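Local coordinates for protein CaaX farnesyltransferase beta subunit Ram1 (Aspergillus fumigatus, PDB 4L9P) that probably transfers, together with its alpha subunit, a farnesyl group from farnesyl diphosphate to a cysteine near the C-terminus of target proteins, using a zinc ion, at residues T283-L288 against C323-P328. Numbering follows the deposited sequence.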
loop_
_atom_site.group_PDB
_atom_site.type_symbol
_atom_site.label_atom_id
_atom_site.label_comp_id
_atom_site.label_asym_id
_atom_site.label_seq_id
_atom_site.Cartn_x
_atom_site.Cartn_y
_atom_site.Cartn_z
ATOM N N THR B 283 4.266 -25.271 -0.166
ATOM C CA THR B 283 4.693 -24.422 -1.257
ATOM C C THR B 283 4.608 -22.975 -0.818
ATOM O O THR B 283 4.038 -22.642 0.238
ATOM C CB THR B 283 3.761 -24.554 -2.467
ATOM O OG1 THR B 283 2.493 -23.969 -2.142
ATOM C CG2 THR B 283 3.551 -26.060 -2.926
ATOM N N PHE B 284 5.206 -22.139 -1.647
ATOM C CA PHE B 284 5.215 -20.687 -1.331
ATOM C C PHE B 284 3.817 -20.103 -1.289
ATOM O O PHE B 284 3.597 -19.080 -0.598
ATOM C CB PHE B 284 6.049 -19.937 -2.366
ATOM C CG PHE B 284 7.527 -19.988 -2.069
ATOM C CD1 PHE B 284 8.321 -21.064 -2.479
ATOM C CD2 PHE B 284 8.126 -18.998 -1.297
ATOM C CE1 PHE B 284 9.703 -21.107 -2.169
ATOM C CE2 PHE B 284 9.485 -19.040 -1.020
ATOM C CZ PHE B 284 10.277 -20.089 -1.427
ATOM N N THR B 285 2.868 -20.720 -1.998
ATOM C CA THR B 285 1.510 -20.137 -2.098
ATOM C C THR B 285 0.524 -20.783 -1.123
ATOM O O THR B 285 -0.600 -20.334 -0.986
ATOM C CB THR B 285 0.993 -20.202 -3.549
ATOM O OG1 THR B 285 0.958 -21.589 -3.951
ATOM C CG2 THR B 285 1.884 -19.369 -4.492
ATOM N N ASP B 286 0.944 -21.841 -0.435
ATOM C CA ASP B 286 0.050 -22.517 0.528
ATOM C C ASP B 286 -0.342 -21.576 1.636
ATOM O O ASP B 286 0.517 -20.984 2.280
ATOM C CB ASP B 286 0.778 -23.711 1.103
ATOM C CG ASP B 286 0.600 -24.970 0.307
ATOM O OD1 ASP B 286 -0.275 -25.023 -0.562
ATOM O OD2 ASP B 286 1.350 -25.936 0.616
ATOM N N GLY B 287 -1.647 -21.390 1.842
ATOM C CA GLY B 287 -2.171 -20.560 2.919
ATOM C C GLY B 287 -2.121 -19.086 2.548
ATOM O O GLY B 287 -2.599 -18.239 3.332
ATOM N N LEU B 288 -1.579 -18.741 1.383
ATOM C CA LEU B 288 -1.368 -17.315 1.029
ATOM C C LEU B 288 -2.650 -16.537 0.657
ATOM O O LEU B 288 -2.924 -15.510 1.244
ATOM C CB LEU B 288 -0.343 -17.197 -0.104
ATOM C CG LEU B 288 -0.051 -15.758 -0.581
ATOM C CD1 LEU B 288 0.404 -14.841 0.589
ATOM C CD2 LEU B 288 1.016 -15.852 -1.653
ATOM N N CYS B 323 -3.520 -11.861 -8.003
ATOM C CA CYS B 323 -3.452 -12.068 -9.440
ATOM C C CYS B 323 -2.186 -12.803 -9.883
ATOM O O CYS B 323 -2.093 -13.184 -11.075
ATOM C CB CYS B 323 -3.599 -10.703 -10.181
ATOM S SG CYS B 323 -5.315 -10.049 -9.937
ATOM N N LEU B 324 -1.184 -12.988 -9.016
ATOM C CA LEU B 324 -0.099 -13.930 -9.303
ATOM C C LEU B 324 -0.477 -15.398 -9.040
ATOM O O LEU B 324 0.292 -16.338 -9.373
ATOM C CB LEU B 324 1.103 -13.588 -8.384
ATOM C CG LEU B 324 1.847 -12.342 -8.764
ATOM C CD1 LEU B 324 2.877 -12.078 -7.696
ATOM C CD2 LEU B 324 2.568 -12.533 -10.097
ATOM N N LEU B 325 -1.635 -15.619 -8.439
ATOM C CA LEU B 325 -2.057 -16.968 -8.067
ATOM C C LEU B 325 -3.026 -17.636 -9.031
ATOM O O LEU B 325 -3.246 -18.851 -8.942
ATOM C CB LEU B 325 -2.674 -16.991 -6.655
ATOM C CG LEU B 325 -1.784 -16.307 -5.612
ATOM C CD1 LEU B 325 -2.505 -16.310 -4.241
ATOM C CD2 LEU B 325 -0.405 -16.957 -5.516
ATOM N N GLY B 326 -3.651 -16.858 -9.901
ATOM C CA GLY B 326 -4.598 -17.429 -10.872
ATOM C C GLY B 326 -5.269 -16.280 -11.590
ATOM O O GLY B 326 -4.801 -15.124 -11.487
ATOM N N ARG B 327 -6.323 -16.592 -12.355
ATOM C CA ARG B 327 -6.994 -15.544 -13.128
ATOM C C ARG B 327 -7.723 -14.608 -12.181
ATOM O O ARG B 327 -8.319 -15.041 -11.199
ATOM C CB ARG B 327 -7.999 -16.208 -14.061
ATOM C CG ARG B 327 -7.296 -17.008 -15.138
ATOM C CD ARG B 327 -8.288 -17.622 -16.084
ATOM N NE ARG B 327 -7.616 -18.092 -17.308
ATOM C CZ ARG B 327 -8.230 -18.350 -18.481
ATOM N NH1 ARG B 327 -9.554 -18.233 -18.628
ATOM N NH2 ARG B 327 -7.521 -18.769 -19.530
ATOM N N PRO B 328 -7.719 -13.294 -12.472
ATOM C CA PRO B 328 -8.369 -12.324 -11.572
ATOM C C PRO B 328 -9.834 -12.632 -11.269
ATOM O O PRO B 328 -10.293 -12.555 -10.127
ATOM C CB PRO B 328 -8.238 -11.016 -12.331
ATOM C CG PRO B 328 -6.967 -11.182 -13.132
ATOM C CD PRO B 328 -7.003 -12.654 -13.582
#
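Thr-285 and Leu-325 face each other from two loops that approach no closer than 7.6 Å between their CA atoms, and side chains alone span the gap. The methyl CG2 of Thr-285 meets CD2 of Leu-325 at 3.5 Å, a tight carbon pair, as the two side chains run antiparallel alongside one another. A chi1 of 60° sets CG2 of Thr-285 opposite the carbonyl carbon, and this methyl reaches the leucine; threonine thus offers an apolar branch at a partly exposed site. Leucine suits position 325 because its long branched chain carries CD2 across the gap, where the same methyl also meets CD2 of Leu-288, 4.3 Å away. Leu-288, buried at the start of helix 288-293, packs on Ala-254 too.

Two overlapping beta turns, type I at 283-286 and type II at 285-288, shape the first loop. Thr-283 OG1 accepts from Thr-285 N at 3.3 Å, which makes an ST turn, and Gly-287 takes the positive phi of the second turn just before the helix. Gly-326, almost fully extended (phi 173°), leaves helical geometry, a conformation glycine reaches easily.

Within the alpha-alpha toroid, the contact joins the loop entering helix 288-293 to the one linking helices 312-323 and 328-335, while Met-258 of helix 251-263 touches Thr-285, Leu-288 and Leu-324.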